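Local coordinates for protein endonuclease V (Streptomyces avermitilis, PDB 3GOC) that probably nicks DNA at the second phosphodiester bond 3' to a deoxyinosine, using magnesium, as a first step in repairing deaminated bases, at residues L174-G179 and H199-T204; I139-N144 and R208-T213. One frame throughout, in Å; residues are numbered along the deposited sequence.

Interaction 1 (L174-G179 and H199-T204); sequences LRTQSG and HTLALT
With CG anti to its backbone N, Leu174 pushes CD2 to the last turn of helix 193-202, where it lies 3.7 Å from Thr200 CB; the two side chains run alongside, pointing opposite ways. Leu201 has CG anti to its carbonyl carbon, which swings CD2 back across Leu174 until the two CD2 methyls are 4.0 Å apart. Thr176 and Thr204 share the same torsion, OG1 between backbone N and carbonyl carbon (49° and 52°), and cross at about a right angle. Thr204 OG1 comes to 3.5 Å from Thr176 CB, while Thr176 CG2 lies 3.9 Å from Thr200 CG2. Two hydroxyls find carbonyl partners outside the segments: Thr176 OG1 bonds Arg208 O, and Thr200 OG1 bonds Ala196 O one turn back. Farther along the loop, Gln177 bends at chi2 (-58°) so that NE2 reaches Thr204 O at 2.8 Å, a weak, strongly bent bond. Arg157 ties both sides together, its guanidinium bonding Thr176 O, Leu201 O and Thr204 OG1. The contact thus seats the C-terminal end of helix 193-202 on the chain leaving strand 168-174, with Val185 of strand 183-189 against Leu174 and both it and Val183 against Thr200.

Interaction 2 (I139-N144 and R208-T213); sequences IGVAKN and RIPETT
In the RNase H-like fold of endonuclease V, strand 138-142 runs through the central sheet, and here its end meets the chain leading into helix 211-228. Val141 and Pro210 point at each other tip to tip: CG1, anti to the backbone N (chi1 179°), stands 3.7 Å from CG of the proline, which is the N-cap residue of the helix. Beyond the strand, Lys143 crosses Ile209 at about a right angle, and its bend at chi4 lays NZ over the isoleucine branches, 3.6 Å from CG2. The Lys143 side chain comes within about 6 Å of a bound magnesium ion and touches the metal ligand Asp114, whose nearby carboxylate may partly balance the lysine's charge. Arg208 runs extended from CG to NE and offers the edge of its guanidinium to Lys143 O, NH2 donating at 2.9 Å onto a lone pair in the carbonyl plane. NE bonds Lys181 O and NH2 also bonds Pro182 O, fixing the rotation of the group. An alanine here would remove these guanidinium bonds and would probably loosen the chain after strand 138-142 from the approach to the helix. Deeper in, one water bridges the segments, donating to Val141 O at 2.8 Å and lying 2.7 Å from Thr213 OG1.

Interaction 1 is mostly buried but lies toward the periphery, its centre about 16 Å from that of the chain; interaction 2 is about 8 Å from it, running from a buried strand end out to an exposed lysine. Both hold the connection between helices 193-202 and 211-228, interaction 1 at its start and interaction 2 at its end, and the first is nested within the chain loop closed by the second. Methyl packing dominates 174-179 with 199-204, whereas 139-144 with 208-213 adds a charged donor and bridging waters, and brings Thr213 close to the metal site. They meet directly: Leu203 O lies 3.0 Å from Glu211 N, a probable hydrogen bond, and Thr200 OG1 packs on Val141 CG2.

Interaction 1 (L174-G179 and H199-T204)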
# COMPACT_ATOMS: atom_id res chain seq x y z
N LEU A 174 -2.82 -6.52 10.94
CA LEU A 174 -2.66 -6.55 9.49
C LEU A 174 -1.65 -7.59 9.03
O LEU A 174 -0.52 -7.61 9.51
CB LEU A 174 -2.21 -5.17 9.00
CG LEU A 174 -1.97 -5.01 7.50
CD1 LEU A 174 -3.30 -5.10 6.76
CD2 LEU A 174 -1.30 -3.66 7.23
N ARG A 175 -2.07 -8.44 8.10
CA ARG A 175 -1.20 -9.47 7.56
C ARG A 175 -0.30 -8.81 6.52
O ARG A 175 -0.76 -8.51 5.41
CB ARG A 175 -2.04 -10.58 6.90
CG ARG A 175 -1.24 -11.81 6.50
CD ARG A 175 -0.97 -12.71 7.70
NE ARG A 175 -2.19 -13.33 8.21
CZ ARG A 175 -2.25 -14.12 9.28
NH1 ARG A 175 -1.15 -14.40 9.96
NH2 ARG A 175 -3.41 -14.63 9.67
N THR A 176 0.96 -8.57 6.86
CA THR A 176 1.89 -7.95 5.92
C THR A 176 2.62 -9.00 5.09
O THR A 176 3.10 -8.71 4.00
CB THR A 176 2.92 -7.04 6.65
OG1 THR A 176 3.49 -7.77 7.75
CG2 THR A 176 2.24 -5.78 7.18
N GLN A 177 2.69 -10.22 5.61
CA GLN A 177 3.32 -11.32 4.89
C GLN A 177 2.44 -12.56 4.99
O GLN A 177 1.96 -12.92 6.07
CB GLN A 177 4.72 -11.60 5.43
CG GLN A 177 5.78 -10.59 4.99
CD GLN A 177 5.90 -10.49 3.47
OE1 GLN A 177 5.92 -11.51 2.77
NE2 GLN A 177 6.01 -9.27 2.96
N SER A 178 2.24 -13.21 3.85
CA SER A 178 1.41 -14.41 3.74
C SER A 178 1.74 -15.49 4.75
O SER A 178 2.89 -15.93 4.86
CB SER A 178 1.54 -14.98 2.32
OG SER A 178 0.53 -15.93 2.07
N GLY A 179 0.72 -15.92 5.49
CA GLY A 179 0.89 -16.96 6.48
C GLY A 179 1.79 -16.64 7.65
O GLY A 179 2.06 -17.50 8.49
N HIS A 199 -0.42 2.21 3.74
CA HIS A 199 0.98 2.60 3.87
C HIS A 199 1.81 1.46 4.43
O HIS A 199 2.93 1.20 3.98
CB HIS A 199 1.12 3.84 4.76
CG HIS A 199 0.90 5.13 4.03
ND1 HIS A 199 1.87 5.70 3.24
CD2 HIS A 199 -0.19 5.91 3.91
CE1 HIS A 199 1.39 6.79 2.66
NE2 HIS A 199 0.13 6.94 3.05
N THR A 200 1.26 0.76 5.42
CA THR A 200 1.98 -0.35 6.03
C THR A 200 2.25 -1.44 4.99
O THR A 200 3.35 -2.00 4.94
CB THR A 200 1.19 -0.90 7.24
OG1 THR A 200 0.98 0.16 8.18
CG2 THR A 200 1.97 -2.00 7.94
N LEU A 201 1.25 -1.76 4.16
CA LEU A 201 1.44 -2.78 3.13
C LEU A 201 2.49 -2.31 2.12
O LEU A 201 3.35 -3.09 1.70
CB LEU A 201 0.13 -3.09 2.40
CG LEU A 201 -0.96 -3.82 3.20
CD1 LEU A 201 -2.19 -3.98 2.32
CD2 LEU A 201 -0.44 -5.18 3.66
N ALA A 202 2.42 -1.04 1.73
CA ALA A 202 3.37 -0.51 0.77
C ALA A 202 4.80 -0.52 1.30
O ALA A 202 5.75 -0.49 0.53
CB ALA A 202 2.96 0.90 0.35
N LEU A 203 4.94 -0.56 2.62
CA LEU A 203 6.26 -0.57 3.25
C LEU A 203 6.74 -1.98 3.58
O LEU A 203 7.84 -2.17 4.09
CB LEU A 203 6.23 0.25 4.55
CG LEU A 203 6.08 1.76 4.37
CD1 LEU A 203 5.80 2.43 5.71
CD2 LEU A 203 7.35 2.31 3.75
N THR A 204 5.91 -2.97 3.26
CA THR A 204 6.23 -4.37 3.55
C THR A 204 6.16 -5.36 2.38
O THR A 204 5.74 -6.50 2.56
CB THR A 204 5.32 -4.90 4.68
OG1 THR A 204 3.95 -4.65 4.34
CG2 THR A 204 5.63 -4.21 6.00

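Interaction 2 (I139-N144 and R208-T213)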
# COMPACT_ATOMS: atom_id res chain seq x y z
N ILE A 139 1.27 7.48 11.96
CA ILE A 139 0.62 6.21 12.23
C ILE A 139 1.59 5.40 13.06
O ILE A 139 2.77 5.73 13.16
CB ILE A 139 0.28 5.38 10.97
CG1 ILE A 139 1.56 4.94 10.25
CG2 ILE A 139 -0.63 6.18 10.05
CD1 ILE A 139 1.30 3.95 9.13
N GLY A 140 1.07 4.35 13.67
CA GLY A 140 1.92 3.47 14.45
C GLY A 140 1.80 2.06 13.89
O GLY A 140 0.73 1.65 13.44
N VAL A 141 2.91 1.34 13.87
CA VAL A 141 2.92 -0.05 13.44
C VAL A 141 3.74 -0.74 14.51
O VAL A 141 4.91 -0.40 14.73
CB VAL A 141 3.58 -0.26 12.07
CG1 VAL A 141 3.57 -1.75 11.73
CG2 VAL A 141 2.83 0.52 10.99
N ALA A 142 3.12 -1.70 15.20
CA ALA A 142 3.78 -2.42 16.29
C ALA A 142 3.94 -3.90 16.02
O ALA A 142 3.14 -4.50 15.31
CB ALA A 142 3.00 -2.21 17.58
N LYS A 143 4.99 -4.49 16.60
CA LYS A 143 5.32 -5.90 16.43
C LYS A 143 4.48 -6.85 17.28
O LYS A 143 4.34 -8.02 16.94
CB LYS A 143 6.80 -6.15 16.75
CG LYS A 143 7.78 -5.29 15.99
CD LYS A 143 9.16 -5.40 16.60
CE LYS A 143 10.13 -4.38 16.03
NZ LYS A 143 10.41 -4.64 14.60
N ASN A 144 3.94 -6.35 18.39
CA ASN A 144 3.11 -7.17 19.27
C ASN A 144 1.82 -6.42 19.57
O ASN A 144 1.77 -5.20 19.44
CB ASN A 144 3.87 -7.54 20.56
CG ASN A 144 4.07 -6.36 21.48
OD1 ASN A 144 3.11 -5.76 21.97
ND2 ASN A 144 5.33 -6.02 21.73
N ARG A 208 8.01 -8.56 6.97
CA ARG A 208 6.85 -8.42 7.83
C ARG A 208 6.84 -7.03 8.47
O ARG A 208 5.78 -6.42 8.62
CB ARG A 208 6.89 -9.48 8.94
CG ARG A 208 5.86 -9.27 10.03
CD ARG A 208 6.02 -10.26 11.17
NE ARG A 208 5.07 -9.96 12.24
CZ ARG A 208 5.42 -9.61 13.47
NH1 ARG A 208 6.70 -9.51 13.81
NH2 ARG A 208 4.47 -9.34 14.37
N ILE A 209 8.02 -6.55 8.83
CA ILE A 209 8.19 -5.24 9.47
C ILE A 209 8.42 -4.14 8.44
O ILE A 209 9.21 -4.31 7.52
CB ILE A 209 9.41 -5.27 10.44
CG1 ILE A 209 9.24 -6.40 11.45
CG2 ILE A 209 9.56 -3.93 11.15
CD1 ILE A 209 7.98 -6.31 12.31
N PRO A 210 7.73 -2.99 8.58
CA PRO A 210 7.90 -1.89 7.63
C PRO A 210 9.36 -1.49 7.47
O PRO A 210 10.10 -1.43 8.45
CB PRO A 210 7.07 -0.77 8.25
CG PRO A 210 5.96 -1.50 8.91
CD PRO A 210 6.67 -2.69 9.55
N GLU A 211 9.77 -1.20 6.24
CA GLU A 211 11.16 -0.80 5.99
C GLU A 211 11.53 0.45 6.76
O GLU A 211 12.69 0.64 7.12
CB GLU A 211 11.40 -0.63 4.48
CG GLU A 211 11.42 -1.97 3.76
CD GLU A 211 11.91 -1.88 2.33
OE1 GLU A 211 12.86 -1.12 2.06
OE2 GLU A 211 11.34 -2.59 1.47
N THR A 212 10.55 1.31 7.03
CA THR A 212 10.80 2.52 7.80
C THR A 212 11.28 2.17 9.21
O THR A 212 12.20 2.81 9.74
CB THR A 212 9.52 3.38 7.91
OG1 THR A 212 8.40 2.55 8.24
CG2 THR A 212 9.26 4.11 6.59
N THR A 213 10.68 1.14 9.81
CA THR A 213 11.08 0.71 11.15
C THR A 213 12.43 0.03 11.11
O THR A 213 13.29 0.29 11.95
CB THR A 213 10.04 -0.24 11.75
OG1 THR A 213 8.83 0.47 11.99
CG2 THR A 213 10.55 -0.82 13.08
O HOH W 1 7.12 -1.14 13.22
O HOH W 2 7.35 -9.68 16.84